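PDB 2A9F: putative malic enzyme ((S)-malate:NAD+ oxidoreductase (decarboxylating)) from Streptococcus pyogenes, which probably catalyses the NAD-dependent oxidative decarboxylation of (S)-malate, as other malic enzymes do, with the help of a divalent metal such as magnesium or manganese. Local coordinates for residues A[70-75]-A[86-91]; A[214-217]-A[222-225]. One frame throughout, in Å; residues are numbered along the deposited sequence.

Contact 1 (A[70-75]-A[86-91]); sequences VISDGT and EAAMPV
Ala88 CB of helix 85-102 rests on the backbone of Gly74, 3.8 Å from Gly74 CA, and Ser72 OG skirts the same methyl at 4.2 Å from Ala88 CB. One small side chain against a bare CA lets the first turn of the helix come close to the loop leaving strand 67-72: Gly74 and Ala88 are 5.1 Å apart CA to CA. That loop is held by two successive turns. Ser72 OG accepts from Gly74 N at 2.7 Å with an N-H...O angle of 163°, an ST turn; one residue on, Asp73 OD1 accepts from Thr75 N at 2.8 Å, an Asx turn. Thr75 OG1 gives a second bond to Asp73 OD1, 2.7 Å long, and both donors approach from one face of the carboxylate plane. A salt bridge from Arg143 to Asp73 OD2 holds the other carboxylate oxygen. Val77 and Val111 also pack on Ala88, while Glu86 reaches Lys55 of the second subunit. The side chain of Ser72 lies about 8 Å from the bound magnesium ion and about 5 Å from those of Glu137 and Asp138, two of its ligands. Strand, loop and helix form the first half of a beta-alpha-beta unit in the N-terminal malic enzyme domain.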
ATOM      1  N   VAL A  70      -4.845  -1.149  -5.605  1.00 37.81           N
ATOM      2  CA  VAL A  70      -5.085  -0.787  -6.982  1.00 39.07           C
ATOM      3  C   VAL A  70      -3.667  -0.675  -7.533  1.00 41.89           C
ATOM      4  O   VAL A  70      -2.920   0.234  -7.166  1.00 41.26           O
ATOM      5  CB  VAL A  70      -5.804   0.542  -7.074  1.00 39.43           C
ATOM      6  CG1 VAL A  70      -6.147   0.847  -8.519  1.00 38.98           C
ATOM      7  CG2 VAL A  70      -7.049   0.497  -6.197  1.00 38.69           C
ATOM      8  N   ILE A  71      -3.292  -1.612  -8.398  1.00 43.40           N
ATOM      9  CA  ILE A  71      -1.938  -1.648  -8.938  1.00 44.22           C
ATOM     10  C   ILE A  71      -1.813  -1.446 -10.444  1.00 45.68           C
ATOM     11  O   ILE A  71      -2.607  -1.968 -11.230  1.00 45.96           O
ATOM     12  CB  ILE A  71      -1.258  -2.985  -8.567  1.00 44.24           C
ATOM     13  CG1 ILE A  71      -1.402  -3.247  -7.066  1.00 44.01           C
ATOM     14  CG2 ILE A  71       0.205  -2.943  -8.917  1.00 41.71           C
ATOM     15  CD1 ILE A  71      -1.014  -4.648  -6.662  1.00 44.93           C
ATOM     16  N   SER A  72      -0.781  -0.691 -10.824  1.00 45.60           N
ATOM     17  CA  SER A  72      -0.472  -0.375 -12.218  1.00 44.10           C
ATOM     18  C   SER A  72       1.019  -0.106 -12.384  1.00 46.13           C
ATOM     19  O   SER A  72       1.752   0.101 -11.403  1.00 46.66           O
ATOM     20  CB  SER A  72      -1.253   0.867 -12.654  1.00 42.78           C
ATOM     21  OG  SER A  72      -0.550   1.628 -13.625  1.00 40.36           O
ATOM     22  N   ASP A  73       1.465  -0.105 -13.635  1.00 46.71           N
ATOM     23  CA  ASP A  73       2.861   0.183 -13.959  1.00 45.92           C
ATOM     24  C   ASP A  73       2.890   1.450 -14.809  1.00 44.90           C
ATOM     25  O   ASP A  73       3.927   1.813 -15.364  1.00 45.02           O
ATOM     26  CB  ASP A  73       3.476  -0.965 -14.741  1.00 46.00           C
ATOM     27  CG  ASP A  73       2.636  -1.351 -15.907  1.00 45.72           C
ATOM     28  OD1 ASP A  73       1.877  -0.481 -16.378  1.00 45.41           O
ATOM     29  OD2 ASP A  73       2.723  -2.508 -16.357  1.00 48.64           O
ATOM     30  N   GLY A  74       1.739   2.108 -14.912  1.00 44.16           N
ATOM     31  CA  GLY A  74       1.647   3.336 -15.684  1.00 44.00           C
ATOM     32  C   GLY A  74       1.886   3.188 -17.179  1.00 44.32           C
ATOM     33  O   GLY A  74       2.144   4.176 -17.873  1.00 42.24           O
ATOM     34  N   THR A  75       1.790   1.965 -17.694  1.00 44.52           N
ATOM     35  CA  THR A  75       2.007   1.745 -19.126  1.00 45.58           C
ATOM     36  C   THR A  75       0.771   1.972 -19.988  1.00 45.51           C
ATOM     37  O   THR A  75       0.895   2.172 -21.197  1.00 46.57           O
ATOM     38  CB  THR A  75       2.512   0.324 -19.401  1.00 46.33           C
ATOM     39  OG1 THR A  75       1.502  -0.629 -19.023  1.00 47.28           O
ATOM     40  CG2 THR A  75       3.793   0.063 -18.605  1.00 45.25           C
ATOM     41  N   GLU A  86       4.550   7.352 -11.497  1.00 50.93           N
ATOM     42  CA  GLU A  86       4.165   8.599 -10.819  1.00 49.67           C
ATOM     43  C   GLU A  86       2.989   9.304 -11.495  1.00 48.63           C
ATOM     44  O   GLU A  86       2.020   9.681 -10.830  1.00 47.95           O
ATOM     45  CB  GLU A  86       5.342   9.581 -10.725  1.00 49.32           C
ATOM     46  CG  GLU A  86       6.460   9.137  -9.808  1.00 51.95           C
ATOM     47  CD  GLU A  86       7.638   8.538 -10.556  1.00 54.70           C
ATOM     48  OE1 GLU A  86       7.412   7.839 -11.570  1.00 54.54           O
ATOM     49  OE2 GLU A  86       8.791   8.758 -10.120  1.00 56.61           O
ATOM     50  N   ALA A  87       3.078   9.479 -12.815  1.00 48.26           N
ATOM     51  CA  ALA A  87       2.019  10.138 -13.585  1.00 45.36           C
ATOM     52  C   ALA A  87       0.697   9.373 -13.507  1.00 43.09           C
ATOM     53  O   ALA A  87      -0.374   9.949 -13.700  1.00 40.96           O
ATOM     54  CB  ALA A  87       2.444  10.289 -15.044  1.00 45.22           C
ATOM     55  N   ALA A  88       0.777   8.082 -13.213  1.00 41.21           N
ATOM     56  CA  ALA A  88      -0.415   7.257 -13.113  1.00 41.49           C
ATOM     57  C   ALA A  88      -1.143   7.438 -11.765  1.00 42.05           C
ATOM     58  O   ALA A  88      -2.376   7.377 -11.702  1.00 41.48           O
ATOM     59  CB  ALA A  88      -0.039   5.788 -13.299  1.00 40.65           C
ATOM     60  N   MET A  89      -0.375   7.679 -10.705  1.00 40.55           N
ATOM     61  CA  MET A  89      -0.911   7.812  -9.358  1.00 40.37           C
ATOM     62  C   MET A  89      -2.245   8.573  -9.237  1.00 39.63           C
ATOM     63  O   MET A  89      -3.176   8.083  -8.593  1.00 39.13           O
ATOM     64  CB  MET A  89       0.157   8.412  -8.437  1.00 39.71           C
ATOM     65  CG  MET A  89       0.034   7.992  -6.964  1.00 39.38           C
ATOM     66  SD  MET A  89       0.494   6.295  -6.528  1.00 32.58           S
ATOM     67  CE  MET A  89      -0.534   5.371  -7.479  1.00 31.82           C
ATOM     68  N   PRO A  90      -2.366   9.761  -9.872  1.00 38.44           N
ATOM     69  CA  PRO A  90      -3.623  10.520  -9.791  1.00 37.33           C
ATOM     70  C   PRO A  90      -4.822   9.651 -10.163  1.00 37.81           C
ATOM     71  O   PRO A  90      -5.879   9.744  -9.544  1.00 39.99           O
ATOM     72  CB  PRO A  90      -3.412  11.656 -10.792  1.00 33.22           C
ATOM     73  CG  PRO A  90      -1.968  11.883 -10.711  1.00 32.42           C
ATOM     74  CD  PRO A  90      -1.386  10.489 -10.693  1.00 35.91           C
ATOM     75  N   VAL A  91      -4.647   8.804 -11.173  1.00 37.73           N
ATOM     76  CA  VAL A  91      -5.720   7.929 -11.625  1.00 38.44           C
ATOM     77  C   VAL A  91      -5.963   6.744 -10.677  1.00 40.34           C
ATOM     78  O   VAL A  91      -7.106   6.373 -10.415  1.00 42.84           O
ATOM     79  CB  VAL A  91      -5.430   7.392 -13.042  1.00 37.39           C
ATOM     80  CG1 VAL A  91      -6.501   6.397 -13.463  1.00 34.99           C
ATOM     81  CG2 VAL A  91      -5.370   8.545 -14.018  1.00 33.52           C
TER

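Contact 2 (A[214-217]-A[222-225]); sequences KVTV and GIIN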
ATOM      1  N   LYS A 214     -26.233 -19.092 -29.479  1.00 59.16           N
ATOM      2  CA  LYS A 214     -25.484 -18.898 -30.703  1.00 56.93           C
ATOM      3  C   LYS A 214     -24.647 -17.623 -30.798  1.00 54.72           C
ATOM      4  O   LYS A 214     -25.175 -16.526 -30.975  1.00 54.73           O
ATOM      5  CB  LYS A 214     -26.440 -19.000 -31.891  1.00 59.40           C
ATOM      6  CG  LYS A 214     -27.875 -18.559 -31.620  1.00 62.00           C
ATOM      7  CD  LYS A 214     -28.770 -18.967 -32.807  1.00 64.46           C
ATOM      8  CE  LYS A 214     -30.264 -18.712 -32.568  1.00 66.05           C
ATOM      9  NZ  LYS A 214     -30.694 -17.326 -32.915  1.00 65.80           N
ATOM     10  N   VAL A 215     -23.331 -17.789 -30.690  1.00 51.46           N
ATOM     11  CA  VAL A 215     -22.381 -16.679 -30.762  1.00 48.47           C
ATOM     12  C   VAL A 215     -21.365 -16.942 -31.882  1.00 48.96           C
ATOM     13  O   VAL A 215     -20.784 -18.020 -31.955  1.00 46.29           O
ATOM     14  CB  VAL A 215     -21.584 -16.525 -29.417  1.00 46.03           C
ATOM     15  CG1 VAL A 215     -20.547 -15.417 -29.524  1.00 41.66           C
ATOM     16  CG2 VAL A 215     -22.533 -16.250 -28.269  1.00 44.50           C
ATOM     17  N   THR A 216     -21.163 -15.963 -32.763  1.00 48.20           N
ATOM     18  CA  THR A 216     -20.183 -16.093 -33.827  1.00 49.81           C
ATOM     19  C   THR A 216     -19.101 -15.062 -33.570  1.00 49.13           C
ATOM     20  O   THR A 216     -19.380 -13.873 -33.476  1.00 47.33           O
ATOM     21  CB  THR A 216     -20.775 -15.833 -35.233  1.00 52.28           C
ATOM     22  OG1 THR A 216     -21.677 -16.893 -35.583  1.00 53.73           O
ATOM     23  CG2 THR A 216     -19.656 -15.777 -36.269  1.00 52.53           C
ATOM     24  N   VAL A 217     -17.864 -15.536 -33.459  1.00 48.75           N
ATOM     25  CA  VAL A 217     -16.720 -14.672 -33.191  1.00 47.62           C
ATOM     26  C   VAL A 217     -16.035 -14.219 -34.475  1.00 48.03           C
ATOM     27  O   VAL A 217     -15.899 -14.982 -35.426  1.00 48.71           O
ATOM     28  CB  VAL A 217     -15.711 -15.407 -32.290  1.00 47.03           C
ATOM     29  CG1 VAL A 217     -14.507 -14.522 -32.021  1.00 45.45           C
ATOM     30  CG2 VAL A 217     -16.395 -15.802 -30.979  1.00 43.30           C
ATOM     31  N   GLY A 222     -11.862 -12.408 -40.730  1.00 53.55           N
ATOM     32  CA  GLY A 222     -13.128 -13.062 -40.990  1.00 50.65           C
ATOM     33  C   GLY A 222     -13.696 -13.882 -39.845  1.00 49.32           C
ATOM     34  O   GLY A 222     -13.160 -13.902 -38.736  1.00 48.91           O
ATOM     35  N   ILE A 223     -14.795 -14.571 -40.128  1.00 47.27           N
ATOM     36  CA  ILE A 223     -15.476 -15.394 -39.142  1.00 46.67           C
ATOM     37  C   ILE A 223     -14.654 -16.579 -38.637  1.00 45.47           C
ATOM     38  O   ILE A 223     -13.975 -17.250 -39.415  1.00 44.13           O
ATOM     39  CB  ILE A 223     -16.778 -15.955 -39.727  1.00 45.66           C
ATOM     40  CG1 ILE A 223     -17.683 -14.805 -40.163  1.00 43.94           C
ATOM     41  CG2 ILE A 223     -17.451 -16.868 -38.709  1.00 44.91           C
ATOM     42  CD1 ILE A 223     -18.811 -15.221 -41.084  1.00 41.31           C
ATOM     43  N   ILE A 224     -14.712 -16.828 -37.333  1.00 44.62           N
ATOM     44  CA  ILE A 224     -14.005 -17.963 -36.760  1.00 45.71           C
ATOM     45  C   ILE A 224     -14.877 -19.176 -37.056  1.00 46.53           C
ATOM     46  O   ILE A 224     -15.882 -19.402 -36.392  1.00 46.90           O
ATOM     47  CB  ILE A 224     -13.820 -17.811 -35.236  1.00 43.51           C
ATOM     48  CG1 ILE A 224     -12.731 -16.775 -34.962  1.00 43.92           C
ATOM     49  CG2 ILE A 224     -13.455 -19.151 -34.605  1.00 43.53           C
ATOM     50  CD1 ILE A 224     -12.192 -16.802 -33.561  1.00 43.39           C
ATOM     51  N   ASN A 225     -14.527 -19.937 -38.082  1.00 48.65           N
ATOM     52  CA  ASN A 225     -15.326 -21.106 -38.416  1.00 52.09           C
ATOM     53  C   ASN A 225     -14.563 -22.355 -38.045  1.00 52.30           C
ATOM     54  O   ASN A 225     -13.381 -22.482 -38.342  1.00 53.90           O
ATOM     55  CB  ASN A 225     -15.670 -21.135 -39.902  1.00 53.39           C
ATOM     56  CG  ASN A 225     -16.613 -22.270 -40.249  1.00 54.65           C
ATOM     57  OD1 ASN A 225     -16.472 -23.376 -39.738  1.00 54.28           O
ATOM     58  ND2 ASN A 225     -17.570 -22.006 -41.127  1.00 56.57           N
TER
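Ile224 closes against Val217 through both backbone and side chain. Its N donates to Val217 O at 2.9 Å, with an N-H...O angle of 167° and the donor nearly in line with the carbonyl bond. From there the side chain can be followed outward. Ile224 CB lies 3.5 Å from Val217 O. Ile224 CG1 turns away from the carbonyl carbon of its own residue (chi1 -75°) and lies beside both the oxygen and Val217 CG1. The extended second torsion then carries Ile224 CD1 to 3.6 Å from Val217 CG1, with Val217 CB somewhat farther off. The two side chains run alongside each other and point the same way, so the apolar contact extends along the branch rather than being confined to its end. Val217 also packs on Thr204 of helix 198-210.

A second apolar contact joins the residues just before these on each segment. Thr216 and Ile223 approach at a slant, and their methyls touch at 3.5 Å, Thr216 CG2 to Ile223 CG2. Leu256 of helix 254-257 packs on both residues. With Thr216 OG1 set beside the backbone N (chi1 -69°), Thr216 CG2 lies on the opposite side from that N and meets Ile223.

The backbone joins the two segments as the arms of a beta hairpin, with 222-223 the outermost strand at that end of the mixed sheet in the NAD-binding domain. The chemistry is simple: one nearly straight amide-carbonyl bond gives direction, while buried aliphatic contacts supply the rest. With no charged group taking part across the contact, the pairing should depend little on pH.

From the N terminus, contact 1 begins at the end of strand 67-72 and closes over 10 intervening residues onto the start of helix 85-102, which carries the chain on to strand 106-111, beside 67-72 in the four-stranded parallel sheet. Contact 2 opens only after the chain has entered the NAD-binding domain and closes a tighter loop, four residues between 214-217 and 222-225, at one edge of the mixed sheet. The two loops follow in series, neither nesting nor crossing. The centres of contact 1 and contact 2 are 36 Å apart. Contact 1 ties strand to helix near the magnesium site and the second subunit; contact 2 ties the two arms of a hairpin together, away from the annotated sites.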